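Long-range contacts in carboxypeptidase 1 (Deinococcus radiodurans str. R1, PDB 5GIV), which probably releases amino acids one after another from the C-terminus of peptides with broad specificity, as a zinc-dependent metallocarboxypeptidase of the M32 family: residues Gln34-Pro39 and Asp231-Pro236; Ser117-Ala122 and Gly403-Val408; Leu272-Val277 and Gly293-Gln298; Arg308-Trp313 and Glu335-Val340. One frame throughout, in Å; residues are numbered along the deposited sequence.

Interaction 1 (Gln34-Pro39 and Asp231-Pro236); sequences QSTFLP and DLTHHP
Where helix 8-36 runs out, its last turn meets the end of edge strand 230-232 of the small mixed sheet, and Thr36 meets Thr233 at a surface junction beside the subunit interface. The backbones come nearest at this pair, with Thr36 CA 5.7 Å from Thr233 CA. Contact is methyl to methyl: Thr36 CG2 lies 3.4 Å from Thr233 CG2. In Thr233, CG2 stands anti to the carbonyl carbon and OG1 takes the place between N and C (chi1 63°), which presents the methyl to the helix while OG1 bonds to His235 O and Thr249 OG1. The same methyl also touches the carbonyl oxygen of Ser35. Thr36 OG1 is turned back into its own helix, to Trp32 O. Phe37, the first residue to leave helical geometry, stacks its ring on Phe37 of the second subunit. The Asp231 carboxylate, salt-bridged to Arg229, stands 81° to the Phe37 ring of its own chain, with Asp231 OD1 3.8 Å from Phe37 CZ, at the ring edge near its plane.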
loop_
_atom_site.group_PDB
_atom_site.type_symbol
_atom_site.label_atom_id
_atom_site.label_comp_id
_atom_site.label_asym_id
_atom_site.label_seq_id
_atom_site.Cartn_x
_atom_site.Cartn_y
_atom_site.Cartn_z
ATOM N N GLN A 34 -2.114 3.938 -5.189
ATOM C CA GLN A 34 -2.760 5.088 -5.809
ATOM C C GLN A 34 -4.210 4.789 -6.163
ATOM O O GLN A 34 -5.076 5.665 -6.061
ATOM C CB GLN A 34 -1.977 5.506 -7.050
ATOM C CG GLN A 34 -2.603 6.623 -7.846
ATOM C CD GLN A 34 -1.990 6.756 -9.225
ATOM O OE1 GLN A 34 -1.797 5.764 -9.945
ATOM N NE2 GLN A 34 -1.652 7.984 -9.596
ATOM N N SER A 35 -4.492 3.562 -6.584
ATOM C CA SER A 35 -5.836 3.177 -6.988
ATOM C C SER A 35 -6.721 2.740 -5.830
ATOM O O SER A 35 -7.936 2.668 -5.999
ATOM C CB SER A 35 -5.768 2.038 -8.007
ATOM O OG SER A 35 -5.087 2.463 -9.168
ATOM N N THR A 36 -6.155 2.416 -4.671
ATOM C CA THR A 36 -6.937 1.861 -3.576
ATOM C C THR A 36 -7.094 2.826 -2.413
ATOM O O THR A 36 -8.210 3.058 -1.950
ATOM C CB THR A 36 -6.307 0.556 -3.073
ATOM O OG1 THR A 36 -4.935 0.792 -2.731
ATOM C CG2 THR A 36 -6.370 -0.517 -4.146
ATOM N N PHE A 37 -5.992 3.349 -1.877
ATOM C CA PHE A 37 -6.048 4.040 -0.600
ATOM C C PHE A 37 -5.479 5.454 -0.602
ATOM O O PHE A 37 -5.628 6.150 0.404
ATOM C CB PHE A 37 -5.338 3.199 0.470
ATOM C CG PHE A 37 -5.952 1.827 0.646
ATOM C CD1 PHE A 37 -7.233 1.691 1.163
ATOM C CD2 PHE A 37 -5.262 0.682 0.269
ATOM C CE1 PHE A 37 -7.812 0.435 1.313
ATOM C CE2 PHE A 37 -5.833 -0.569 0.420
ATOM C CZ PHE A 37 -7.104 -0.694 0.945
ATOM N N LEU A 38 -4.864 5.905 -1.682
ATOM C CA LEU A 38 -4.276 7.230 -1.707
ATOM C C LEU A 38 -5.324 8.283 -1.365
ATOM O O LEU A 38 -6.379 8.329 -2.011
ATOM C CB LEU A 38 -3.692 7.508 -3.082
ATOM C CG LEU A 38 -2.905 8.807 -3.193
ATOM C CD1 LEU A 38 -1.631 8.698 -2.345
ATOM C CD2 LEU A 38 -2.595 9.144 -4.656
ATOM N N PRO A 39 -5.098 9.115 -0.355
ATOM C CA PRO A 39 -6.055 10.187 -0.055
ATOM C C PRO A 39 -6.104 11.228 -1.169
ATOM O O PRO A 39 -5.157 11.410 -1.939
ATOM C CB PRO A 39 -5.525 10.787 1.256
ATOM C CG PRO A 39 -4.677 9.676 1.852
ATOM C CD PRO A 39 -4.068 8.972 0.685
ATOM N N ASP A 231 -8.896 -6.143 -3.166
ATOM C CA ASP A 231 -9.457 -4.918 -2.608
ATOM C C ASP A 231 -10.431 -4.313 -3.613
ATOM O O ASP A 231 -10.529 -4.755 -4.759
ATOM C CB ASP A 231 -8.359 -3.910 -2.248
ATOM C CG ASP A 231 -7.411 -4.433 -1.179
ATOM O OD1 ASP A 231 -7.750 -4.318 0.015
ATOM O OD2 ASP A 231 -6.332 -4.969 -1.525
ATOM N N LEU A 232 -11.138 -3.273 -3.177
ATOM C CA LEU A 232 -12.126 -2.588 -4.003
ATOM C C LEU A 232 -11.514 -1.365 -4.669
ATOM O O LEU A 232 -10.787 -0.598 -4.032
ATOM C CB LEU A 232 -13.331 -2.161 -3.171
ATOM C CG LEU A 232 -14.213 -3.258 -2.602
ATOM C CD1 LEU A 232 -15.367 -2.666 -1.822
ATOM C CD2 LEU A 232 -14.751 -4.066 -3.754
ATOM N N THR A 233 -11.810 -1.184 -5.954
ATOM C CA THR A 233 -11.382 0.005 -6.678
ATOM C C THR A 233 -12.461 0.378 -7.689
ATOM O O THR A 233 -13.463 -0.324 -7.852
ATOM C CB THR A 233 -10.028 -0.191 -7.366
ATOM O OG1 THR A 233 -10.132 -1.217 -8.360
ATOM C CG2 THR A 233 -8.961 -0.556 -6.356
ATOM N N HIS A 234 -12.240 1.499 -8.378
ATOM C CA HIS A 234 -13.173 1.916 -9.414
ATOM C C HIS A 234 -13.132 0.946 -10.589
ATOM O O HIS A 234 -14.173 0.612 -11.164
ATOM C CB HIS A 234 -12.829 3.344 -9.864
ATOM C CG HIS A 234 -13.882 4.005 -10.708
ATOM N ND1 HIS A 234 -15.181 3.541 -10.793
ATOM C CD2 HIS A 234 -13.834 5.120 -11.477
ATOM C CE1 HIS A 234 -15.880 4.332 -11.588
ATOM N NE2 HIS A 234 -15.086 5.298 -12.018
ATOM N N HIS A 235 -11.937 0.474 -10.948
ATOM C CA HIS A 235 -11.746 -0.438 -12.073
ATOM C C HIS A 235 -10.986 -1.685 -11.640
ATOM O O HIS A 235 -9.854 -1.572 -11.127
ATOM C CB HIS A 235 -11.024 0.270 -13.219
ATOM C CG HIS A 235 -11.763 1.465 -13.728
ATOM N ND1 HIS A 235 -12.901 1.357 -14.501
ATOM C CD2 HIS A 235 -11.552 2.789 -13.549
ATOM C CE1 HIS A 235 -13.346 2.566 -14.794
ATOM N NE2 HIS A 235 -12.548 3.453 -14.226
ATOM N N PRO A 236 -11.568 -2.874 -11.783
ATOM C CA PRO A 236 -10.841 -4.103 -11.442
ATOM C C PRO A 236 -9.555 -4.232 -12.250
ATOM O O PRO A 236 -9.514 -3.909 -13.438
ATOM C CB PRO A 236 -11.833 -5.213 -11.811
ATOM C CG PRO A 236 -13.160 -4.569 -11.767
ATOM C CD PRO A 236 -12.950 -3.149 -12.210
#

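Interaction 2 (Ser117-Ala122 and Gly403-Val408)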
loop_
_atom_site.group_PDB
_atom_site.type_symbol
_atom_site.label_atom_id
_atom_site.label_comp_id
_atom_site.label_asym_id
_atom_site.label_seq_id
_atom_site.Cartn_x
_atom_site.Cartn_y
_atom_site.Cartn_z
ATOM N N SER A 117 -5.279 12.972 -17.087
ATOM C CA SER A 117 -5.941 13.836 -16.109
ATOM C C SER A 117 -7.066 14.640 -16.754
ATOM O O SER A 117 -8.167 14.742 -16.198
ATOM C CB SER A 117 -4.926 14.746 -15.428
ATOM O OG SER A 117 -4.058 13.972 -14.617
ATOM N N ALA A 118 -6.806 15.227 -17.926
ATOM C CA ALA A 118 -7.866 15.953 -18.622
ATOM C C ALA A 118 -9.035 15.029 -18.982
ATOM O O ALA A 118 -10.197 15.459 -18.972
ATOM C CB ALA A 118 -7.305 16.638 -19.874
ATOM N N TRP A 119 -8.750 13.759 -19.292
ATOM C CA TRP A 119 -9.813 12.830 -19.663
ATOM C C TRP A 119 -10.721 12.516 -18.475
ATOM O O TRP A 119 -11.944 12.383 -18.637
ATOM C CB TRP A 119 -9.209 11.549 -20.241
ATOM C CG TRP A 119 -10.199 10.440 -20.477
ATOM C CD1 TRP A 119 -11.033 10.293 -21.552
ATOM C CD2 TRP A 119 -10.454 9.326 -19.616
ATOM N NE1 TRP A 119 -11.787 9.154 -21.412
ATOM C CE2 TRP A 119 -11.450 8.538 -20.235
ATOM C CE3 TRP A 119 -9.935 8.913 -18.384
ATOM C CZ2 TRP A 119 -11.937 7.360 -19.661
ATOM C CZ3 TRP A 119 -10.418 7.739 -17.814
ATOM C CH2 TRP A 119 -11.413 6.978 -18.455
ATOM N N THR A 120 -10.144 12.362 -17.281
ATOM C CA THR A 120 -10.965 12.070 -16.108
ATOM C C THR A 120 -12.001 13.154 -15.858
ATOM O O THR A 120 -13.014 12.889 -15.203
ATOM C CB THR A 120 -10.090 11.891 -14.868
ATOM O OG1 THR A 120 -9.389 13.113 -14.612
ATOM C CG2 THR A 120 -9.086 10.776 -15.097
ATOM N N GLU A 121 -11.790 14.354 -16.394
ATOM C CA GLU A 121 -12.771 15.426 -16.307
ATOM C C GLU A 121 -13.607 15.553 -17.570
ATOM O O GLU A 121 -14.819 15.794 -17.485
ATOM C CB GLU A 121 -12.079 16.767 -16.034
ATOM C CG GLU A 121 -11.075 16.760 -14.887
ATOM C CD GLU A 121 -10.389 18.114 -14.711
ATOM O OE1 GLU A 121 -9.662 18.291 -13.707
ATOM O OE2 GLU A 121 -10.547 18.986 -15.600
ATOM N N ALA A 122 -12.987 15.367 -18.742
ATOM C CA ALA A 122 -13.686 15.597 -20.000
ATOM C C ALA A 122 -14.736 14.529 -20.283
ATOM O O ALA A 122 -15.774 14.834 -20.879
ATOM C CB ALA A 122 -12.682 15.663 -21.153
ATOM N N GLY A 403 -19.222 7.066 -26.044
ATOM C CA GLY A 403 -18.640 6.932 -27.362
ATOM C C GLY A 403 -17.128 6.923 -27.300
ATOM O O GLY A 403 -16.543 6.116 -26.573
ATOM N N ALA A 404 -16.483 7.825 -28.054
ATOM C CA ALA A 404 -15.022 7.850 -28.176
ATOM C C ALA A 404 -14.299 8.204 -26.877
ATOM O O ALA A 404 -13.085 8.004 -26.797
ATOM C CB ALA A 404 -14.600 8.823 -29.278
ATOM N N LEU A 405 -14.988 8.761 -25.881
ATOM C CA LEU A 405 -14.389 9.012 -24.572
ATOM C C LEU A 405 -14.469 7.799 -23.649
ATOM O O LEU A 405 -13.962 7.856 -22.520
ATOM C CB LEU A 405 -15.070 10.209 -23.893
ATOM C CG LEU A 405 -14.983 11.586 -24.559
ATOM C CD1 LEU A 405 -15.988 12.552 -23.948
ATOM C CD2 LEU A 405 -13.583 12.147 -24.414
ATOM N N GLN A 406 -15.073 6.702 -24.115
ATOM C CA GLN A 406 -15.435 5.593 -23.230
ATOM C C GLN A 406 -14.214 4.948 -22.582
ATOM O O GLN A 406 -14.165 4.777 -21.355
ATOM C CB GLN A 406 -16.234 4.548 -24.005
ATOM C CG GLN A 406 -16.348 3.237 -23.276
ATOM C CD GLN A 406 -17.055 2.166 -24.082
ATOM O OE1 GLN A 406 -16.798 0.981 -23.895
ATOM N NE2 GLN A 406 -17.966 2.571 -24.963
ATOM N N ASP A 407 -13.236 4.552 -23.387
ATOM C CA ASP A 407 -12.099 3.794 -22.888
ATOM C C ASP A 407 -10.895 4.700 -22.642
ATOM O O ASP A 407 -10.680 5.690 -23.349
ATOM C CB ASP A 407 -11.747 2.664 -23.862
ATOM C CG ASP A 407 -12.577 1.388 -23.608
ATOM O OD1 ASP A 407 -12.739 0.999 -22.426
ATOM O OD2 ASP A 407 -13.077 0.782 -24.587
ATOM N N VAL A 408 -10.118 4.353 -21.610
ATOM C CA VAL A 408 -8.978 5.173 -21.215
ATOM C C VAL A 408 -7.762 4.987 -22.121
ATOM O O VAL A 408 -6.865 5.840 -22.118
ATOM C CB VAL A 408 -8.555 4.875 -19.761
ATOM C CG1 VAL A 408 -7.875 3.534 -19.655
ATOM C CG2 VAL A 408 -7.644 5.961 -19.237
#
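Trp119 reaches from helix 102-122 to residues 403-408, in the loop before helix 420-439, its CB directed at that segment and CG anti to the backbone N (chi1 172°), which carries the indole outward from the helix. Beyond CB, Trp119 CD1 passes Leu405 CD2 at 4.3 Å. Next along the ring, NE1 donates a hydrogen bond to the carbonyl oxygen of Leu405, with Trp119 NE1 2.8 Å from Leu405 O and an N-H...O angle of 153°. That oxygen lies near the indole plane. On the benzene side, Trp119 CZ2 has Gln406 O at the same edge, 3.8 Å away. Over one face sits Val408: its CG2 is 4.0 Å from the centroid of the Trp119 six-membered ring and 25° off the normal, a CH-pi contact, and it comes to 3.6 Å from Trp119 CZ3. Tyr411 also stacks with the indole. The carbonyl thus gripped belongs to a type I beta turn, Gly403 to Gln406, closed by Gln406 N to Gly403 O: an indole N-H tying a helix to a turn.

Interaction 3 (Leu272-Val277 and Gly293-Gln298). With ZN (zinc ion), chain G.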
loop_
_atom_site.group_PDB
_atom_site.type_symbol
_atom_site.label_atom_id
_atom_site.label_comp_id
_atom_site.label_asym_id
_atom_site.label_seq_id
_atom_site.Cartn_x
_atom_site.Cartn_y
_atom_site.Cartn_z
ATOM N N LEU A 272 -3.744 -16.006 -11.248
ATOM C CA LEU A 272 -3.328 -17.403 -11.253
ATOM C C LEU A 272 -2.154 -17.612 -12.192
ATOM O O LEU A 272 -1.183 -18.297 -11.848
ATOM C CB LEU A 272 -4.498 -18.286 -11.661
ATOM C CG LEU A 272 -5.566 -18.453 -10.592
ATOM C CD1 LEU A 272 -6.775 -19.133 -11.179
ATOM C CD2 LEU A 272 -4.976 -19.273 -9.434
ATOM N N TYR A 273 -2.229 -17.022 -13.385
ATOM C CA TYR A 273 -1.127 -17.079 -14.330
ATOM C C TYR A 273 0.175 -16.626 -13.672
ATOM O O TYR A 273 1.179 -17.347 -13.691
ATOM C CB TYR A 273 -1.479 -16.235 -15.553
ATOM C CG TYR A 273 -0.491 -16.276 -16.686
ATOM C CD1 TYR A 273 0.619 -17.117 -16.657
ATOM C CD2 TYR A 273 -0.661 -15.457 -17.784
ATOM C CE1 TYR A 273 1.522 -17.139 -17.701
ATOM C CE2 TYR A 273 0.220 -15.474 -18.821
ATOM C CZ TYR A 273 1.316 -16.310 -18.784
ATOM O OH TYR A 273 2.192 -16.303 -19.848
ATOM N N GLU A 274 0.178 -15.417 -13.098
ATOM C CA GLU A 274 1.388 -14.895 -12.468
ATOM C C GLU A 274 1.816 -15.759 -11.285
ATOM O O GLU A 274 3.013 -15.992 -11.079
ATOM C CB GLU A 274 1.172 -13.444 -12.012
ATOM C CG GLU A 274 0.952 -12.443 -13.143
ATOM C CD GLU A 274 2.176 -12.213 -14.007
ATOM O OE1 GLU A 274 2.009 -11.795 -15.171
ATOM O OE2 GLU A 274 3.308 -12.443 -13.534
ATOM N N GLN A 275 0.854 -16.217 -10.477
ATOM C CA GLN A 275 1.193 -17.019 -9.306
ATOM C C GLN A 275 1.736 -18.389 -9.677
ATOM O O GLN A 275 2.334 -19.052 -8.827
ATOM C CB GLN A 275 -0.021 -17.174 -8.381
ATOM C CG GLN A 275 -0.326 -15.926 -7.527
ATOM C CD GLN A 275 -1.363 -16.183 -6.443
ATOM O OE1 GLN A 275 -2.165 -17.126 -6.527
ATOM N NE2 GLN A 275 -1.354 -15.343 -5.417
ATOM N N GLY A 276 1.535 -18.835 -10.913
ATOM C CA GLY A 276 2.098 -20.097 -11.348
ATOM C C GLY A 276 3.479 -20.022 -11.968
ATOM O O GLY A 276 4.077 -21.068 -12.247
ATOM N N VAL A 277 4.012 -18.821 -12.201
ATOM C CA VAL A 277 5.328 -18.727 -12.812
ATOM C C VAL A 277 6.335 -19.456 -11.936
ATOM O O VAL A 277 6.276 -19.397 -10.699
ATOM C CB VAL A 277 5.735 -17.262 -13.034
ATOM C CG1 VAL A 277 7.186 -17.189 -13.472
ATOM C CG2 VAL A 277 4.841 -16.607 -14.083
ATOM N N GLY A 293 -2.286 -11.420 -25.102
ATOM C CA GLY A 293 -3.271 -12.420 -25.485
ATOM C C GLY A 293 -3.236 -13.644 -24.593
ATOM O O GLY A 293 -4.280 -14.151 -24.175
ATOM N N VAL A 294 -2.038 -14.132 -24.274
ATOM C CA VAL A 294 -1.951 -15.277 -23.379
ATOM C C VAL A 294 -2.482 -14.900 -22.003
ATOM O O VAL A 294 -3.214 -15.673 -21.374
ATOM C CB VAL A 294 -0.505 -15.809 -23.308
ATOM C CG1 VAL A 294 -0.395 -16.892 -22.248
ATOM C CG2 VAL A 294 -0.083 -16.357 -24.641
ATOM N N HIS A 295 -2.152 -13.697 -21.526
ATOM C CA HIS A 295 -2.641 -13.278 -20.214
ATOM C C HIS A 295 -4.164 -13.241 -20.181
ATOM O O HIS A 295 -4.797 -13.865 -19.322
ATOM C CB HIS A 295 -2.057 -11.917 -19.835
ATOM C CG HIS A 295 -1.460 -11.898 -18.467
ATOM N ND1 HIS A 295 -2.201 -12.143 -17.332
ATOM C CD2 HIS A 295 -0.179 -11.739 -18.055
ATOM C CE1 HIS A 295 -1.407 -12.112 -16.277
ATOM N NE2 HIS A 295 -0.175 -11.863 -16.687
ATOM N N GLU A 296 -4.775 -12.544 -21.140
ATOM C CA GLU A 296 -6.228 -12.468 -21.198
ATOM C C GLU A 296 -6.867 -13.822 -21.486
ATOM O O GLU A 296 -8.060 -14.001 -21.222
ATOM C CB GLU A 296 -6.659 -11.463 -22.260
ATOM C CG GLU A 296 -8.148 -11.174 -22.261
ATOM C CD GLU A 296 -8.572 -10.272 -21.110
ATOM O OE1 GLU A 296 -9.689 -9.720 -21.179
ATOM O OE2 GLU A 296 -7.795 -10.117 -20.141
ATOM N N SER A 297 -6.112 -14.770 -22.049
ATOM C CA SER A 297 -6.659 -16.108 -22.237
ATOM C C SER A 297 -6.955 -16.757 -20.903
ATOM O O SER A 297 -7.876 -17.572 -20.796
ATOM C CB SER A 297 -5.679 -16.987 -23.021
ATOM O OG SER A 297 -4.632 -17.458 -22.180
ATOM N N GLN A 298 -6.192 -16.398 -19.878
ATOM C CA GLN A 298 -6.339 -17.022 -18.576
ATOM C C GLN A 298 -7.431 -16.353 -17.748
ATOM O O GLN A 298 -8.200 -17.035 -17.060
ATOM C CB GLN A 298 -4.991 -16.995 -17.874
ATOM C CG GLN A 298 -3.981 -17.835 -18.645
ATOM C CD GLN A 298 -4.557 -19.214 -18.991
ATOM O OE1 GLN A 298 -4.906 -19.989 -18.098
ATOM N NE2 GLN A 298 -4.652 -19.518 -20.282
HETATM ZN ZN ZN G . -8.193 -8.818 -18.439
HETATM O O HOH W 1 -9.691 -7.787 -19.368
HETATM O O HOH W 2 -8.141 -7.073 -16.778
HETATM O O HOH W 3 -6.356 -7.212 -18.539
#
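His295 is met by two side chains of helix 257-275, Tyr273 over its face and Glu274 at its edge. Tyr273 CD2 stands 3.6 Å above the imidazole plane of His295, over the ring centre. The two aromatic planes are inclined at 49° with centroids 4.6 Å apart. Tyr273 CG is anti to the backbone N, which sends the phenol across to helix 292-306, where Val294 CG1 lies 3.6 Å from Tyr273 OH. That hydroxyl is also hydrogen-bonded to Val290 N.

At the edge, the Glu274 carboxylate is nearly coplanar with the imidazole, 18° between the planes, and His295 NE2 donates to Glu274 OE1 over 2.7 Å along an almost straight line of 174°, Glu274 OE1 accepting through its anti lone pair. A bend at chi2 brings the carboxylate there. Glu274 OE1 is bonded to Gly289 N as well, and Glu274 OE2 pairs with Arg240, which would be expected to stabilise its negative charge.

From the other side of the imidazole, ND1 is hydrogen-bonded to His270, making His295 and Glu274 outer-shell support of a zinc ligand. One residue on, Glu296 points away from helix 257-275 and binds zinc through OE2 at 2.2 Å, while its OE1 accepts from a zinc-bound water. With His266 and His270 it completes the protein ligands of the zinc, three waters filling the other positions: the site of an HExxH metallopeptidase, the two histidines on one helix and the glutamate on the next.

Interaction 4 (Arg308-Trp313 and Glu335-Val340)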
loop_
_atom_site.group_PDB
_atom_site.type_symbol
_atom_site.label_atom_id
_atom_site.label_comp_id
_atom_site.label_asym_id
_atom_site.label_seq_id
_atom_site.Cartn_x
_atom_site.Cartn_y
_atom_site.Cartn_z
ATOM N N ARG A 308 -18.782 -19.346 -16.075
ATOM C CA ARG A 308 -20.123 -19.262 -16.639
ATOM C C ARG A 308 -20.635 -20.611 -17.122
ATOM O O ARG A 308 -21.663 -20.669 -17.811
ATOM C CB ARG A 308 -20.151 -18.237 -17.775
ATOM C CG ARG A 308 -19.856 -16.819 -17.302
ATOM C CD ARG A 308 -19.870 -15.818 -18.445
ATOM N NE ARG A 308 -19.207 -14.575 -18.060
ATOM C CZ ARG A 308 -19.810 -13.545 -17.472
ATOM N NH1 ARG A 308 -21.112 -13.589 -17.209
ATOM N NH2 ARG A 308 -19.105 -12.462 -17.159
ATOM N N SER A 309 -19.965 -21.700 -16.764
ATOM C CA SER A 309 -20.357 -23.018 -17.243
ATOM C C SER A 309 -21.441 -23.600 -16.344
ATOM O O SER A 309 -21.635 -23.172 -15.205
ATOM C CB SER A 309 -19.156 -23.960 -17.279
ATOM O OG SER A 309 -18.761 -24.295 -15.964
ATOM N N ARG A 310 -22.158 -24.592 -16.872
ATOM C CA ARG A 310 -23.187 -25.229 -16.062
ATOM C C ARG A 310 -22.577 -25.939 -14.858
ATOM O O ARG A 310 -23.135 -25.897 -13.755
ATOM C CB ARG A 310 -24.023 -26.189 -16.908
ATOM C CG ARG A 310 -25.369 -26.473 -16.281
ATOM C CD ARG A 310 -26.402 -27.102 -17.229
ATOM N NE ARG A 310 -26.132 -26.940 -18.659
ATOM C CZ ARG A 310 -27.054 -26.605 -19.563
ATOM N NH1 ARG A 310 -28.317 -26.406 -19.192
ATOM N NH2 ARG A 310 -26.717 -26.486 -20.841
ATOM N N ALA A 311 -21.410 -26.564 -15.040
ATOM C CA ALA A 311 -20.785 -27.291 -13.940
ATOM C C ALA A 311 -20.441 -26.364 -12.780
ATOM O O ALA A 311 -20.506 -26.767 -11.611
ATOM C CB ALA A 311 -19.528 -28.008 -14.433
ATOM N N PHE A 312 -20.041 -25.129 -13.082
ATOM C CA PHE A 312 -19.716 -24.168 -12.030
ATOM C C PHE A 312 -20.904 -23.942 -11.104
ATOM O O PHE A 312 -20.756 -23.937 -9.876
ATOM C CB PHE A 312 -19.242 -22.853 -12.662
ATOM C CG PHE A 312 -18.889 -21.784 -11.667
ATOM C CD1 PHE A 312 -19.873 -20.990 -11.094
ATOM C CD2 PHE A 312 -17.561 -21.567 -11.310
ATOM C CE1 PHE A 312 -19.544 -20.008 -10.192
ATOM C CE2 PHE A 312 -17.223 -20.580 -10.403
ATOM C CZ PHE A 312 -18.214 -19.798 -9.842
ATOM N N TRP A 313 -22.093 -23.731 -11.673
ATOM C CA TRP A 313 -23.246 -23.415 -10.836
ATOM C C TRP A 313 -23.860 -24.655 -10.188
ATOM O O TRP A 313 -24.474 -24.547 -9.117
ATOM C CB TRP A 313 -24.282 -22.639 -11.654
ATOM C CG TRP A 313 -23.829 -21.240 -11.847
ATOM C CD1 TRP A 313 -23.350 -20.680 -12.996
ATOM C CD2 TRP A 313 -23.732 -20.231 -10.836
ATOM N NE1 TRP A 313 -22.985 -19.374 -12.766
ATOM C CE2 TRP A 313 -23.209 -19.075 -11.448
ATOM C CE3 TRP A 313 -24.047 -20.192 -9.475
ATOM C CZ2 TRP A 313 -22.999 -17.887 -10.746
ATOM C CZ3 TRP A 313 -23.837 -19.005 -8.775
ATOM C CH2 TRP A 313 -23.318 -17.874 -9.414
ATOM N N GLU A 335 -31.733 -21.639 -13.686
ATOM C CA GLU A 335 -32.028 -20.259 -14.046
ATOM C C GLU A 335 -30.842 -19.343 -13.751
ATOM O O GLU A 335 -30.552 -18.427 -14.525
ATOM C CB GLU A 335 -33.288 -19.792 -13.323
ATOM C CG GLU A 335 -34.543 -20.404 -13.909
ATOM C CD GLU A 335 -35.794 -20.013 -13.167
ATOM O OE1 GLU A 335 -35.817 -20.129 -11.928
ATOM O OE2 GLU A 335 -36.765 -19.620 -13.836
ATOM N N MET A 336 -30.125 -19.597 -12.659
ATOM C CA MET A 336 -28.937 -18.812 -12.371
ATOM C C MET A 336 -27.866 -19.039 -13.429
ATOM O O MET A 336 -27.174 -18.094 -13.831
ATOM C CB MET A 336 -28.412 -19.144 -10.976
ATOM C CG MET A 336 -27.155 -18.384 -10.602
ATOM S SD MET A 336 -27.438 -16.606 -10.521
ATOM C CE MET A 336 -28.668 -16.534 -9.246
ATOM N N TYR A 337 -27.724 -20.282 -13.910
ATOM C CA TYR A 337 -26.778 -20.543 -14.991
ATOM C C TYR A 337 -27.164 -19.798 -16.264
ATOM O O TYR A 337 -26.295 -19.264 -16.965
ATOM C CB TYR A 337 -26.671 -22.043 -15.268
ATOM C CG TYR A 337 -26.114 -22.355 -16.640
ATOM C CD1 TYR A 337 -24.770 -22.198 -16.922
ATOM C CD2 TYR A 337 -26.950 -22.797 -17.661
ATOM C CE1 TYR A 337 -24.265 -22.473 -18.181
ATOM C CE2 TYR A 337 -26.457 -23.082 -18.921
ATOM C CZ TYR A 337 -25.120 -22.920 -19.177
ATOM O OH TYR A 337 -24.637 -23.203 -20.435
ATOM N N ARG A 338 -28.451 -19.759 -16.595
ATOM C CA ARG A 338 -28.835 -19.058 -17.814
ATOM C C ARG A 338 -28.691 -17.550 -17.656
ATOM O O ARG A 338 -28.352 -16.858 -18.622
ATOM C CB ARG A 338 -30.264 -19.416 -18.211
ATOM C CG ARG A 338 -30.491 -20.901 -18.391
ATOM C CD ARG A 338 -31.975 -21.207 -18.551
ATOM N NE ARG A 338 -32.335 -21.408 -19.948
ATOM C CZ ARG A 338 -32.343 -22.598 -20.538
ATOM N NH1 ARG A 338 -32.023 -23.685 -19.839
ATOM N NH2 ARG A 338 -32.675 -22.707 -21.822
ATOM N N ALA A 339 -28.923 -17.029 -16.451
ATOM C CA ALA A 339 -28.926 -15.588 -16.257
ATOM C C ALA A 339 -27.541 -14.972 -16.399
ATOM O O ALA A 339 -27.435 -13.783 -16.723
ATOM C CB ALA A 339 -29.505 -15.252 -14.888
ATOM N N VAL A 340 -26.474 -15.747 -16.178
ATOM C CA VAL A 340 -25.120 -15.225 -16.328
ATOM C C VAL A 340 -24.645 -15.300 -17.771
ATOM O O VAL A 340 -23.475 -14.998 -18.041
ATOM C CB VAL A 340 -24.101 -15.945 -15.414
ATOM C CG1 VAL A 340 -24.594 -15.998 -13.961
ATOM C CG2 VAL A 340 -23.735 -17.320 -15.954
HETATM O O HOH W 4 -21.959 -24.741 -19.654
#
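The backbones approach most closely where the start of helix 310-323 passes the end of helix 333-339, with Arg310 CA 6.0 Å from Tyr337 CA and Arg308 CA 6.4 Å from Val340 CA. At this helix-helix packing Ser309 is the N-cap, its OG accepting from Phe312 N. Trp313 lies between two side chains: Phe312 on one face and Met336 on the opposite one, where Met336 CG stands 3.7 Å from the centroid of the six-membered ring, 9° off its normal. Met336 SD follows over the same face, a Met-aromatic contact. Val340 meets the Trp313 NE1 region, and NE1 itself bonds to Tyr262. Arg310 arches over one face of Tyr337, its CB in CH-pi contact and its guanidinium inclined 33° to the ring, while salt bridges to Glu499 and Glu334 hold its tip. Arg308, extended from CG to NE and also paired with Glu303, reaches just past the end of helix 333-339, where Arg308 NH1 donates to Val340 O, in the carbonyl plane, at 2.9 Å and 143°.

From the N terminus, helix 8-36 ends in interaction 1, which closes a largely helical loop of 191 residues by bringing back residues 231-236 at the edge of the small sheet. Helix 102-122 lies inside that loop, yet its partner, residues 403-408, comes long after 236; interactions 1 and 2 therefore cross, their centres 18 Å apart. Interaction 2 in turn encloses interactions 3 and 4, which follow in series. Each of these closes a short loop: 15 residues separate the segments on helices 257-275 and 292-306 at the zinc site, and 21 separate the segments of interaction 4, on helices 310-323 and 333-339. None of the four contacts touches another.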